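Local coordinates for protein acetyl xylan esterase (Paenibacillus sp. R4, PDB 6AGQ) that probably removes acetyl groups from acetylated xylan as a cold-active serine esterase of the alpha/beta-hydrolase clan, at residues A269-D274 / E304-H309; R296-Y301 / E310-R315; K53-Y58 / E104-A109; G140-G145 / P209-F214. All coordinates share one frame; numbering follows the deposited sequence.

Contact 1: A269-D274 / E304-H309; sequences AITLQD and EGLPFH
A buried packing contact at the C-terminal end of strand 265-271 of the alpha/beta-hydrolase sheet: A269 and T271 meet H309 and L306, which lie where the last loop runs into helix 309-320. Alternation along the strand puts A269 and T271 on this face, while I270 between them packs on helix 279-286. The A269 methyl sits over one face of the H309 imidazole as a CH-pi contact, with CB 3.9 Å from the ring centroid and 19° off the ring normal. H309 holds CG anti to its backbone N (chi1 -164°), which sets one face of the ring against A269 CB, and a hydrogen bond between H309 ND1 and Y298 OH limits its rotation. A type I turn from T271 to D274 follows the strand, in the loop where this fold usually carries its catalytic acid; OD1 of D274 is held by the backbone N of T276 and C277, and its side chain touches H303, consistent with an acid-histidine pair. L306 O accepts a 2.9 Å bond from H309 N, closing the loop just before the helix. The L306 and T271 side chains meet tip to tip: T271 CG2 points into the leucine fork, 3.9 Å from L306 CD2 and 4.0 Å from CD1.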
loop_
_atom_site.group_PDB
_atom_site.type_symbol
_atom_site.label_atom_id
_atom_site.label_comp_id
_atom_site.label_asym_id
_atom_site.label_seq_id
_atom_site.Cartn_x
_atom_site.Cartn_y
_atom_site.Cartn_z
ATOM N N ALA A 269 25.109 8.817 15.121
ATOM C CA ALA A 269 23.787 8.203 15.246
ATOM C C ALA A 269 23.506 7.121 14.196
ATOM O O ALA A 269 23.699 7.328 12.978
ATOM C CB ALA A 269 22.693 9.271 15.096
ATOM N N ILE A 270 22.999 5.975 14.658
ATOM C CA ILE A 270 22.572 4.909 13.740
ATOM C C ILE A 270 21.188 4.466 14.164
ATOM O O ILE A 270 20.910 4.305 15.360
ATOM C CB ILE A 270 23.540 3.737 13.806
ATOM C CG1 ILE A 270 24.954 4.227 13.489
ATOM C CG2 ILE A 270 23.086 2.584 12.902
ATOM C CD1 ILE A 270 26.053 3.172 13.610
ATOM N N THR A 271 20.330 4.273 13.199
ATOM C CA THR A 271 18.959 3.917 13.449
ATOM C C THR A 271 18.772 2.525 12.890
ATOM O O THR A 271 19.036 2.286 11.705
ATOM C CB THR A 271 18.003 4.945 12.772
ATOM O OG1 THR A 271 18.483 5.259 11.474
ATOM C CG2 THR A 271 17.984 6.280 13.601
ATOM N N LEU A 272 18.355 1.595 13.738
ATOM C CA LEU A 272 18.429 0.171 13.386
ATOM C C LEU A 272 17.368 -0.320 12.428
ATOM O O LEU A 272 17.530 -1.374 11.875
ATOM C CB LEU A 272 18.396 -0.712 14.626
ATOM C CG LEU A 272 19.647 -0.732 15.514
ATOM C CD1 LEU A 272 19.521 -1.837 16.557
ATOM C CD2 LEU A 272 20.940 -0.918 14.724
ATOM N N GLN A 273 16.273 0.409 12.276
ATOM C CA GLN A 273 15.201 0.044 11.365
ATOM C C GLN A 273 15.325 0.791 10.015
ATOM O O GLN A 273 14.432 0.707 9.184
ATOM C CB GLN A 273 13.811 0.382 11.982
ATOM C CG GLN A 273 13.463 -0.313 13.301
ATOM C CD GLN A 273 13.806 -1.792 13.330
ATOM O OE1 GLN A 273 13.435 -2.558 12.428
ATOM N NE2 GLN A 273 14.571 -2.189 14.331
ATOM N N ASP A 274 16.430 1.508 9.818
ATOM C CA ASP A 274 16.635 2.364 8.644
ATOM C C ASP A 274 16.799 1.470 7.389
ATOM O O ASP A 274 17.716 0.638 7.325
ATOM C CB ASP A 274 17.893 3.211 8.870
ATOM C CG ASP A 274 17.948 4.473 7.995
ATOM O OD1 ASP A 274 17.538 4.390 6.793
ATOM O OD2 ASP A 274 18.466 5.528 8.529
ATOM N N GLU A 304 14.276 9.066 9.691
ATOM C CA GLU A 304 13.223 9.970 10.179
ATOM C C GLU A 304 13.842 10.936 11.175
ATOM O O GLU A 304 14.970 10.696 11.622
ATOM C CB GLU A 304 12.066 9.215 10.839
ATOM C CG GLU A 304 12.461 8.094 11.803
ATOM C CD GLU A 304 11.263 7.407 12.481
ATOM O OE1 GLU A 304 10.386 8.145 13.005
ATOM O OE2 GLU A 304 11.214 6.142 12.499
ATOM N N GLY A 305 13.139 12.039 11.469
ATOM C CA GLY A 305 13.607 13.007 12.470
ATOM C C GLY A 305 13.844 12.366 13.848
ATOM O O GLY A 305 13.070 11.496 14.292
ATOM N N LEU A 306 14.914 12.812 14.525
ATOM C CA LEU A 306 15.351 12.279 15.810
ATOM C C LEU A 306 15.361 13.387 16.857
ATOM O O LEU A 306 16.427 13.937 17.168
ATOM C CB LEU A 306 16.737 11.653 15.654
ATOM C CG LEU A 306 16.840 10.531 14.615
ATOM C CD1 LEU A 306 18.328 10.160 14.377
ATOM C CD2 LEU A 306 16.025 9.305 15.030
ATOM N N PRO A 307 14.175 13.733 17.415
ATOM C CA PRO A 307 14.067 14.889 18.363
ATOM C C PRO A 307 15.043 14.871 19.556
ATOM O O PRO A 307 15.651 15.876 19.859
ATOM C CB PRO A 307 12.590 14.843 18.843
ATOM C CG PRO A 307 11.861 13.888 17.925
ATOM C CD PRO A 307 12.844 13.295 16.930
ATOM N N PHE A 308 15.161 13.712 20.193
ATOM C CA PHE A 308 16.177 13.368 21.273
ATOM C C PHE A 308 17.651 13.501 20.911
ATOM O O PHE A 308 18.490 13.626 21.819
ATOM C CB PHE A 308 15.999 11.909 21.756
ATOM C CG PHE A 308 15.546 10.978 20.652
ATOM C CD1 PHE A 308 16.464 10.359 19.809
ATOM C CD2 PHE A 308 14.185 10.810 20.390
ATOM C CE1 PHE A 308 16.033 9.528 18.760
ATOM C CE2 PHE A 308 13.753 10.017 19.336
ATOM C CZ PHE A 308 14.688 9.366 18.525
ATOM N N HIS A 309 17.987 13.440 19.616
ATOM C CA HIS A 309 19.402 13.439 19.234
ATOM C C HIS A 309 20.040 14.807 19.411
ATOM O O HIS A 309 21.235 14.902 19.677
ATOM C CB HIS A 309 19.662 12.924 17.811
ATOM C CG HIS A 309 21.103 12.578 17.597
ATOM N ND1 HIS A 309 21.761 11.651 18.383
ATOM C CD2 HIS A 309 22.037 13.085 16.752
ATOM C CE1 HIS A 309 23.041 11.598 18.028
ATOM N NE2 HIS A 309 23.239 12.474 17.054
#

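Contact 2: R296-Y301 / E310-R315; sequences RLYHDY and EEAMMR
One water molecule joins R296 to A312 across the contact: it donates to A312 O at 2.7 Å and accepts from R296 NH2 at 2.8 Å. The guanidinium thus reaches the helix backbone through solvent, while the same NH2 forms a salt bridge with E294, so it has two polar partners. The R296 chain bends twice at its root (chi1 -60°, chi2 -66°), then extends through chi3, and this brings NE to 4.4 Å from A312 CB, which approaches the guanidinium obliquely. Within 310-315, A312 alone touches 296-301; its small methyl meets two polar ends, for Y298 OH lies 4.2 Å away on the same CB. Y298 reaches in from the next position on this side of the strand, and its hydroxyl has its polar partner in H309. On the helix itself, R315 NH2 and E311 OE1 form a salt bridge one turn apart, 3.3 Å long. The carboxylate oxygen lies nearly in the guanidinium plane, yet the nitrogen meets it from 40° above the carboxylate plane. R315 NH1 also bonds D49 O of a third subunit, and E239 of a second subunit packs on R296 and Y298. With scant apolar area and a shared water, this is a small, partly water-mediated join of strand 293-298 to the C-terminal helix 309-320, which packs against the alpha/beta-hydrolase sheet beside its edge strand within the chain.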
loop_
_atom_site.group_PDB
_atom_site.type_symbol
_atom_site.label_atom_id
_atom_site.label_comp_id
_atom_site.label_asym_id
_atom_site.label_seq_id
_atom_site.Cartn_x
_atom_site.Cartn_y
_atom_site.Cartn_z
ATOM N N ARG A 296 25.332 6.541 19.028
ATOM C CA ARG A 296 24.003 6.409 19.649
ATOM C C ARG A 296 23.160 5.459 18.754
ATOM O O ARG A 296 22.965 5.735 17.590
ATOM C CB ARG A 296 23.318 7.755 19.782
ATOM C CG ARG A 296 24.030 8.809 20.613
ATOM C CD ARG A 296 24.137 8.469 22.100
ATOM N NE ARG A 296 24.949 9.422 22.878
ATOM C CZ ARG A 296 26.268 9.338 23.107
ATOM N NH1 ARG A 296 26.985 8.307 22.647
ATOM N NH2 ARG A 296 26.890 10.289 23.831
ATOM N N LEU A 297 22.665 4.351 19.313
ATOM C CA LEU A 297 21.808 3.354 18.609
ATOM C C LEU A 297 20.370 3.560 19.001
ATOM O O LEU A 297 20.000 3.373 20.156
ATOM C CB LEU A 297 22.229 1.943 19.015
ATOM C CG LEU A 297 23.740 1.673 19.000
ATOM C CD1 LEU A 297 24.091 0.374 19.722
ATOM C CD2 LEU A 297 24.185 1.616 17.559
ATOM N N TYR A 298 19.569 4.045 18.072
ATOM C CA TYR A 298 18.131 4.193 18.230
ATOM C C TYR A 298 17.469 2.932 17.627
ATOM O O TYR A 298 17.267 2.813 16.400
ATOM C CB TYR A 298 17.686 5.524 17.608
ATOM C CG TYR A 298 18.420 6.682 18.248
ATOM C CD1 TYR A 298 18.382 6.863 19.635
ATOM C CD2 TYR A 298 19.151 7.603 17.498
ATOM C CE1 TYR A 298 19.062 7.917 20.266
ATOM C CE2 TYR A 298 19.825 8.671 18.131
ATOM C CZ TYR A 298 19.782 8.818 19.516
ATOM O OH TYR A 298 20.464 9.823 20.168
ATOM N N HIS A 299 17.136 1.985 18.505
ATOM C CA HIS A 299 16.653 0.637 18.084
ATOM C C HIS A 299 15.372 0.587 17.191
ATOM O O HIS A 299 15.335 -0.191 16.204
ATOM C CB HIS A 299 16.495 -0.303 19.307
ATOM C CG HIS A 299 17.785 -0.592 20.034
ATOM N ND1 HIS A 299 18.470 0.367 20.770
ATOM C CD2 HIS A 299 18.501 -1.734 20.158
ATOM C CE1 HIS A 299 19.561 -0.173 21.297
ATOM N NE2 HIS A 299 19.607 -1.445 20.938
ATOM N N ASP A 300 14.364 1.409 17.514
ATOM C CA ASP A 300 13.030 1.379 16.853
ATOM C C ASP A 300 12.722 2.536 15.880
ATOM O O ASP A 300 11.552 2.846 15.587
ATOM C CB ASP A 300 11.952 1.367 17.957
ATOM C CG ASP A 300 12.298 0.389 19.057
ATOM O OD1 ASP A 300 12.287 -0.813 18.723
ATOM O OD2 ASP A 300 12.672 0.831 20.196
ATOM N N TYR A 301 13.771 3.176 15.396
ATOM C CA TYR A 301 13.641 4.307 14.485
ATOM C C TYR A 301 14.224 3.922 13.117
ATOM O O TYR A 301 15.228 3.185 13.011
ATOM C CB TYR A 301 14.368 5.556 15.064
ATOM C CG TYR A 301 13.530 6.276 16.088
ATOM C CD1 TYR A 301 13.535 5.871 17.437
ATOM C CD2 TYR A 301 12.689 7.348 15.717
ATOM C CE1 TYR A 301 12.740 6.519 18.383
ATOM C CE2 TYR A 301 11.903 7.982 16.662
ATOM C CZ TYR A 301 11.916 7.552 17.969
ATOM O OH TYR A 301 11.159 8.178 18.902
ATOM N N GLU A 310 19.230 15.851 19.309
ATOM C CA GLU A 310 19.715 17.211 19.338
ATOM C C GLU A 310 20.438 17.492 20.642
ATOM O O GLU A 310 21.569 17.988 20.640
ATOM C CB GLU A 310 18.559 18.190 19.104
ATOM C CG GLU A 310 18.986 19.426 18.342
ATOM C CD GLU A 310 19.155 19.197 16.837
ATOM O OE1 GLU A 310 19.333 18.039 16.398
ATOM O OE2 GLU A 310 19.099 20.190 16.085
ATOM N N GLU A 311 19.780 17.129 21.738
ATOM C CA GLU A 311 20.378 17.141 23.045
ATOM C C GLU A 311 21.661 16.315 23.161
ATOM O O GLU A 311 22.576 16.711 23.845
ATOM C CB GLU A 311 19.388 16.580 24.075
ATOM C CG GLU A 311 19.857 16.696 25.532
ATOM C CD GLU A 311 18.784 16.314 26.560
ATOM O OE1 GLU A 311 19.173 15.667 27.581
ATOM O OE2 GLU A 311 17.574 16.664 26.353
ATOM N N ALA A 312 21.682 15.127 22.588
ATOM C CA ALA A 312 22.857 14.270 22.648
ATOM C C ALA A 312 24.084 14.989 21.989
ATOM O O ALA A 312 25.207 14.877 22.471
ATOM C CB ALA A 312 22.556 12.947 21.939
ATOM N N MET A 313 23.834 15.722 20.889
ATOM C CA MET A 313 24.880 16.455 20.151
ATOM C C MET A 313 25.355 17.694 20.925
ATOM O O MET A 313 26.550 17.935 21.056
ATOM C CB MET A 313 24.403 16.861 18.788
ATOM C CG MET A 313 24.197 15.677 17.895
ATOM S SD MET A 313 23.761 16.269 16.267
ATOM C CE MET A 313 22.055 16.767 16.416
ATOM N N MET A 314 24.406 18.402 21.502
ATOM C CA MET A 314 24.697 19.508 22.409
ATOM C C MET A 314 25.624 19.108 23.516
ATOM O O MET A 314 26.622 19.765 23.671
ATOM C CB MET A 314 23.423 20.159 22.929
ATOM C CG MET A 314 22.643 20.880 21.843
ATOM S SD MET A 314 21.066 21.448 22.500
ATOM C CE MET A 314 20.103 21.829 21.034
ATOM N N ARG A 315 25.351 18.014 24.229
ATOM C CA ARG A 315 26.259 17.511 25.314
ATOM C C ARG A 315 27.658 17.146 24.822
ATOM O O ARG A 315 28.652 17.425 25.466
ATOM C CB ARG A 315 25.691 16.260 25.988
ATOM C CG ARG A 315 24.428 16.476 26.794
ATOM C CD ARG A 315 24.040 15.262 27.633
ATOM N NE ARG A 315 22.762 15.529 28.311
ATOM C CZ ARG A 315 22.603 16.179 29.475
ATOM N NH1 ARG A 315 23.645 16.647 30.187
ATOM N NH2 ARG A 315 21.365 16.370 29.933
HETATM O O HOH W 1 26.311 12.969 24.078
#

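Contact 3: K53-Y58 / E104-A109; sequences KSISIY and ELLQWA
Helix 106-110 lies in the beta-alpha-beta crossover between the neighbouring parallel strands 86-92 and 114-118, and here it packs through L106 and A109 on I55, at the start of strand 55-63 in the antiparallel part of the sheet. The touching atom of the isoleucine is its CG2 methyl, 3.5 Å from A109 CB and 4.1 Å from L106 CD1, so it bears on two residues three apart on the helix. I55 keeps CG1 between the backbone N and the carbonyl carbon (chi1 61°), leaving CG2 as the branch turned to the helix. L106 crosses it at about a right angle; only the end of the leucine comes close, and its CD1 also lies 4.3 Å from S54 OG. V75 of strand 69-77 also packs on both I55 and L105. Q107 NE2 makes a weak 3.4 Å bond back to E104 O, and the same NE2 is hydrogen-bonded to E310. The outer side is shared with a third subunit, whose L106 packs on L106 and whose S110 packs on S54. Across the two segments the grip is almost wholly methyl against methyl, so it rests on close shape and burial, with no polar bond between the two segments.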
loop_
_atom_site.group_PDB
_atom_site.type_symbol
_atom_site.label_atom_id
_atom_site.label_comp_id
_atom_site.label_asym_id
_atom_site.label_seq_id
_atom_site.Cartn_x
_atom_site.Cartn_y
_atom_site.Cartn_z
ATOM N N LYS A 53 16.475 38.709 17.450
ATOM C CA LYS A 53 17.480 39.754 17.620
ATOM C C LYS A 53 18.645 39.330 18.535
ATOM O O LYS A 53 19.606 40.030 18.600
ATOM C CB LYS A 53 16.806 41.036 18.114
ATOM C CG LYS A 53 17.643 42.301 17.956
ATOM C CD LYS A 53 16.791 43.577 17.821
ATOM C CE LYS A 53 17.291 44.742 18.680
ATOM N NZ LYS A 53 16.945 44.510 20.112
ATOM N N SER A 54 18.605 38.158 19.163
ATOM C CA SER A 54 19.764 37.611 19.909
ATOM C C SER A 54 20.953 37.043 19.059
ATOM O O SER A 54 21.992 36.651 19.606
ATOM C CB SER A 54 19.285 36.541 20.921
ATOM O OG SER A 54 19.001 35.281 20.307
ATOM N N ILE A 55 20.771 36.963 17.748
ATOM C CA ILE A 55 21.757 36.466 16.833
ATOM C C ILE A 55 21.916 37.457 15.659
ATOM O O ILE A 55 20.978 38.186 15.328
ATOM C CB ILE A 55 21.361 35.063 16.299
ATOM C CG1 ILE A 55 20.030 35.095 15.531
ATOM C CG2 ILE A 55 21.261 34.063 17.439
ATOM C CD1 ILE A 55 19.652 33.751 14.879
ATOM N N SER A 56 23.104 37.475 15.048
ATOM C CA SER A 56 23.256 38.057 13.729
ATOM C C SER A 56 23.215 36.964 12.677
ATOM O O SER A 56 23.889 35.899 12.831
ATOM C CB SER A 56 24.556 38.855 13.621
ATOM O OG SER A 56 24.587 39.790 14.700
ATOM N N ILE A 57 22.498 37.261 11.596
ATOM C CA ILE A 57 22.223 36.324 10.478
ATOM C C ILE A 57 22.698 36.870 9.161
ATOM O O ILE A 57 22.214 37.913 8.748
ATOM C CB ILE A 57 20.697 36.028 10.333
ATOM C CG1 ILE A 57 20.189 35.269 11.557
ATOM C CG2 ILE A 57 20.373 35.236 9.057
ATOM C CD1 ILE A 57 18.731 35.546 11.817
ATOM N N TYR A 58 23.606 36.144 8.483
ATOM C CA TYR A 58 24.122 36.546 7.200
ATOM C C TYR A 58 23.719 35.613 6.116
ATOM O O TYR A 58 23.805 34.413 6.251
ATOM C CB TYR A 58 25.635 36.604 7.242
ATOM C CG TYR A 58 26.163 37.609 8.252
ATOM C CD1 TYR A 58 26.401 38.927 7.887
ATOM C CD2 TYR A 58 26.354 37.237 9.571
ATOM C CE1 TYR A 58 26.891 39.854 8.821
ATOM C CE2 TYR A 58 26.813 38.135 10.523
ATOM C CZ TYR A 58 27.073 39.451 10.147
ATOM O OH TYR A 58 27.499 40.321 11.113
ATOM N N GLU A 104 16.879 27.409 12.478
ATOM C CA GLU A 104 17.436 26.091 12.742
ATOM C C GLU A 104 18.886 26.085 13.172
ATOM O O GLU A 104 19.405 25.038 13.543
ATOM C CB GLU A 104 17.373 25.236 11.469
ATOM C CG GLU A 104 15.988 25.006 10.870
ATOM C CD GLU A 104 16.103 24.214 9.573
ATOM O OE1 GLU A 104 17.069 23.408 9.471
ATOM O OE2 GLU A 104 15.265 24.406 8.649
ATOM N N LEU A 105 19.581 27.205 13.077
ATOM C CA LEU A 105 20.931 27.324 13.595
ATOM C C LEU A 105 20.984 28.048 14.960
ATOM O O LEU A 105 22.044 28.148 15.564
ATOM C CB LEU A 105 21.779 28.067 12.577
ATOM C CG LEU A 105 21.789 27.473 11.162
ATOM C CD1 LEU A 105 22.615 28.314 10.184
ATOM C CD2 LEU A 105 22.331 26.047 11.218
ATOM N N LEU A 106 19.847 28.536 15.442
ATOM C CA LEU A 106 19.761 29.210 16.760
ATOM C C LEU A 106 20.370 28.478 17.980
ATOM O O LEU A 106 21.029 29.072 18.811
ATOM C CB LEU A 106 18.282 29.548 17.062
ATOM C CG LEU A 106 17.964 29.954 18.500
ATOM C CD1 LEU A 106 18.712 31.236 18.928
ATOM C CD2 LEU A 106 16.448 30.111 18.603
ATOM N N GLN A 107 19.981 27.254 18.156
ATOM C CA GLN A 107 20.526 26.366 19.162
ATOM C C GLN A 107 22.031 26.492 19.299
ATOM O O GLN A 107 22.539 26.640 20.404
ATOM C CB GLN A 107 20.225 24.910 18.865
ATOM C CG GLN A 107 19.355 24.625 17.640
ATOM C CD GLN A 107 19.319 23.158 17.313
ATOM O OE1 GLN A 107 19.582 22.316 18.176
ATOM N NE2 GLN A 107 19.010 22.837 16.064
ATOM N N TRP A 108 22.748 26.475 18.171
ATOM C CA TRP A 108 24.214 26.597 18.192
ATOM C C TRP A 108 24.624 27.966 18.638
ATOM O O TRP A 108 25.480 28.050 19.505
ATOM C CB TRP A 108 24.782 26.278 16.852
ATOM C CG TRP A 108 24.259 24.965 16.345
ATOM C CD1 TRP A 108 23.619 24.770 15.184
ATOM C CD2 TRP A 108 24.327 23.684 16.999
ATOM N NE1 TRP A 108 23.246 23.483 15.064
ATOM C CE2 TRP A 108 23.710 22.768 16.140
ATOM C CE3 TRP A 108 24.886 23.222 18.215
ATOM C CZ2 TRP A 108 23.585 21.398 16.445
ATOM C CZ3 TRP A 108 24.794 21.860 18.522
ATOM C CH2 TRP A 108 24.137 20.962 17.640
ATOM N N ALA A 109 23.959 29.031 18.131
ATOM C CA ALA A 109 24.287 30.369 18.531
ATOM C C ALA A 109 24.030 30.629 20.008
ATOM O O ALA A 109 24.802 31.324 20.679
ATOM C CB ALA A 109 23.535 31.389 17.685
#

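Contact 4: G140-G145 / P209-F214; sequences GWMTLG and PFLCHF
From G140 the chain enters a type I turn, W141 to L144, whose second residue, M142, drives its side chain against F210, L211 and F214. W141 stacks its indole on Y153 and gives its backbone N to Y95 OH. At M142 both backbone polar atoms are taken, N by E228 OE1 and O by Y152 OH, and this fixes the root of the side chain. The chain bends at chi2 (-57°) and chi3 (-73°), so that sulfur and methyl both end beside the phenyl ring that reaches in from the opposite direction. SD lies at the edge of the F210 ring, 4.7 Å from the centroid and 83° off the ring normal, a Met-aromatic contact. The terminal CE goes deeper: it is 3.5 Å from F210 CZ, 4.0 Å from F214 CE1, where it arrives at the ring edge, and 4.1 Å from L211 CD2. T143 then turns its OG1 to I138 N, and the turn is closed by a weak bond from L144 N to W141 O. F210 also packs on S185, probably the nucleophile of a GxSxG elbow, while the side chain of F214 lies about 4 Å from a bound zinc ion. The contact is thus one flexible thioether packed among apolar groups, with the sulfur probably also drawn to the slightly positive C-H rim of F210.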
loop_
_atom_site.group_PDB
_atom_site.type_symbol
_atom_site.label_atom_id
_atom_site.label_comp_id
_atom_site.label_asym_id
_atom_site.label_seq_id
_atom_site.Cartn_x
_atom_site.Cartn_y
_atom_site.Cartn_z
ATOM N N GLY A 140 17.615 12.881 -10.397
ATOM C CA GLY A 140 18.528 13.023 -9.242
ATOM C C GLY A 140 19.960 13.330 -9.645
ATOM O O GLY A 140 20.221 13.780 -10.744
ATOM N N TRP A 141 20.899 13.058 -8.771
ATOM C CA TRP A 141 22.296 13.467 -8.951
ATOM C C TRP A 141 23.302 12.333 -8.771
ATOM O O TRP A 141 24.423 12.488 -9.222
ATOM C CB TRP A 141 22.618 14.649 -7.975
ATOM C CG TRP A 141 21.661 15.780 -8.160
ATOM C CD1 TRP A 141 21.709 16.699 -9.139
ATOM C CD2 TRP A 141 20.458 16.028 -7.438
ATOM N NE1 TRP A 141 20.657 17.552 -9.037
ATOM C CE2 TRP A 141 19.856 17.140 -8.014
ATOM C CE3 TRP A 141 19.847 15.432 -6.353
ATOM C CZ2 TRP A 141 18.668 17.671 -7.544
ATOM C CZ3 TRP A 141 18.669 15.940 -5.894
ATOM C CH2 TRP A 141 18.083 17.055 -6.482
ATOM N N MET A 142 22.897 11.194 -8.214
ATOM C CA MET A 142 23.835 10.064 -7.889
ATOM C C MET A 142 24.546 9.437 -9.100
ATOM O O MET A 142 25.580 8.749 -8.918
ATOM C CB MET A 142 23.074 8.865 -7.279
ATOM C CG MET A 142 22.349 9.062 -5.971
ATOM S SD MET A 142 23.451 9.652 -4.682
ATOM C CE MET A 142 24.342 8.109 -4.422
ATOM N N THR A 143 23.969 9.562 -10.294
ATOM C CA THR A 143 24.512 8.878 -11.509
ATOM C C THR A 143 25.207 9.823 -12.510
ATOM O O THR A 143 25.716 9.404 -13.531
ATOM C CB THR A 143 23.412 8.086 -12.208
ATOM O OG1 THR A 143 22.458 9.005 -12.735
ATOM C CG2 THR A 143 22.693 7.202 -11.238
ATOM N N LEU A 144 25.253 11.109 -12.188
ATOM C CA LEU A 144 25.910 12.082 -13.080
ATOM C C LEU A 144 27.415 11.894 -13.038
ATOM O O LEU A 144 28.017 11.975 -11.963
ATOM C CB LEU A 144 25.544 13.478 -12.729
ATOM C CG LEU A 144 24.066 13.770 -12.887
ATOM C CD1 LEU A 144 23.819 15.107 -12.250
ATOM C CD2 LEU A 144 23.675 13.784 -14.365
ATOM N N GLY A 145 27.975 11.548 -14.205
ATOM C CA GLY A 145 29.425 11.315 -14.343
ATOM C C GLY A 145 29.917 10.051 -13.662
ATOM O O GLY A 145 31.099 9.949 -13.305
ATOM N N PRO A 209 24.626 8.196 8.131
ATOM C CA PRO A 209 25.278 8.721 6.967
ATOM C C PRO A 209 25.001 7.871 5.710
ATOM O O PRO A 209 25.088 6.634 5.747
ATOM C CB PRO A 209 26.747 8.732 7.341
ATOM C CG PRO A 209 26.886 7.746 8.448
ATOM C CD PRO A 209 25.589 7.783 9.165
ATOM N N PHE A 210 24.619 8.594 4.655
ATOM C CA PHE A 210 24.472 8.133 3.277
ATOM C C PHE A 210 25.850 8.186 2.637
ATOM O O PHE A 210 26.828 8.654 3.278
ATOM C CB PHE A 210 23.449 9.071 2.603
ATOM C CG PHE A 210 23.142 8.756 1.194
ATOM C CD1 PHE A 210 22.526 7.567 0.847
ATOM C CD2 PHE A 210 23.399 9.689 0.198
ATOM C CE1 PHE A 210 22.216 7.280 -0.480
ATOM C CE2 PHE A 210 23.125 9.395 -1.121
ATOM C CZ PHE A 210 22.544 8.183 -1.465
ATOM N N LEU A 211 25.976 7.615 1.427
ATOM C CA LEU A 211 27.277 7.560 0.724
ATOM C C LEU A 211 28.318 6.659 1.399
ATOM O O LEU A 211 29.526 6.920 1.302
ATOM C CB LEU A 211 27.908 8.955 0.498
ATOM C CG LEU A 211 26.919 10.065 0.077
ATOM C CD1 LEU A 211 27.436 11.498 0.258
ATOM C CD2 LEU A 211 26.482 9.811 -1.355
ATOM N N CYS A 212 27.870 5.578 2.033
ATOM C CA CYS A 212 28.780 4.632 2.704
ATOM C C CYS A 212 28.518 3.245 2.151
ATOM O O CYS A 212 27.378 2.861 1.907
ATOM C CB CYS A 212 28.616 4.592 4.236
ATOM S SG CYS A 212 28.960 6.168 5.119
ATOM N N HIS A 213 29.608 2.500 2.020
ATOM C CA HIS A 213 29.625 1.139 1.595
ATOM C C HIS A 213 28.709 0.883 0.399
ATOM O O HIS A 213 27.783 0.073 0.504
ATOM C CB HIS A 213 29.320 0.271 2.838
ATOM C CG HIS A 213 29.787 -1.140 2.714
ATOM N ND1 HIS A 213 30.606 -1.568 1.688
ATOM C CD2 HIS A 213 29.573 -2.221 3.503
ATOM C CE1 HIS A 213 30.849 -2.864 1.828
ATOM N NE2 HIS A 213 30.222 -3.285 2.914
ATOM N N PHE A 214 28.953 1.624 -0.700
ATOM C CA PHE A 214 28.063 1.651 -1.892
ATOM C C PHE A 214 27.565 0.309 -2.456
ATOM O O PHE A 214 26.393 0.162 -2.782
ATOM C CB PHE A 214 28.683 2.420 -3.048
ATOM C CG PHE A 214 28.623 3.934 -2.896
ATOM C CD1 PHE A 214 27.417 4.618 -3.044
ATOM C CD2 PHE A 214 29.775 4.660 -2.634
ATOM C CE1 PHE A 214 27.350 5.994 -2.933
ATOM C CE2 PHE A 214 29.725 6.031 -2.510
ATOM C CZ PHE A 214 28.504 6.702 -2.660
#

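In the fold
From the N terminus, contact 3 closes first, bringing strand 55-63 and helix 106-110 together over 45 intervening residues. Contact 4 follows in series, joining the loop after strand 114-118 to the loop after strand 203-207, and its centre is about 31 Å from that of contact 3, on the opposite side of the chain's centre. Contacts 1 and 2 come last and cross, since 296-301 lies between 269-274 and 304-309 while its partner 310-315 lies beyond 304-309; their centres are about 7 Å apart, and they bind neighbouring strands 265-271 and 293-298 to the terminal loop and helix. A probable hydrogen bond from Q107 to E310 connects contacts 3 and 2, and P209 touches A269, linking contact 4 to contact 1.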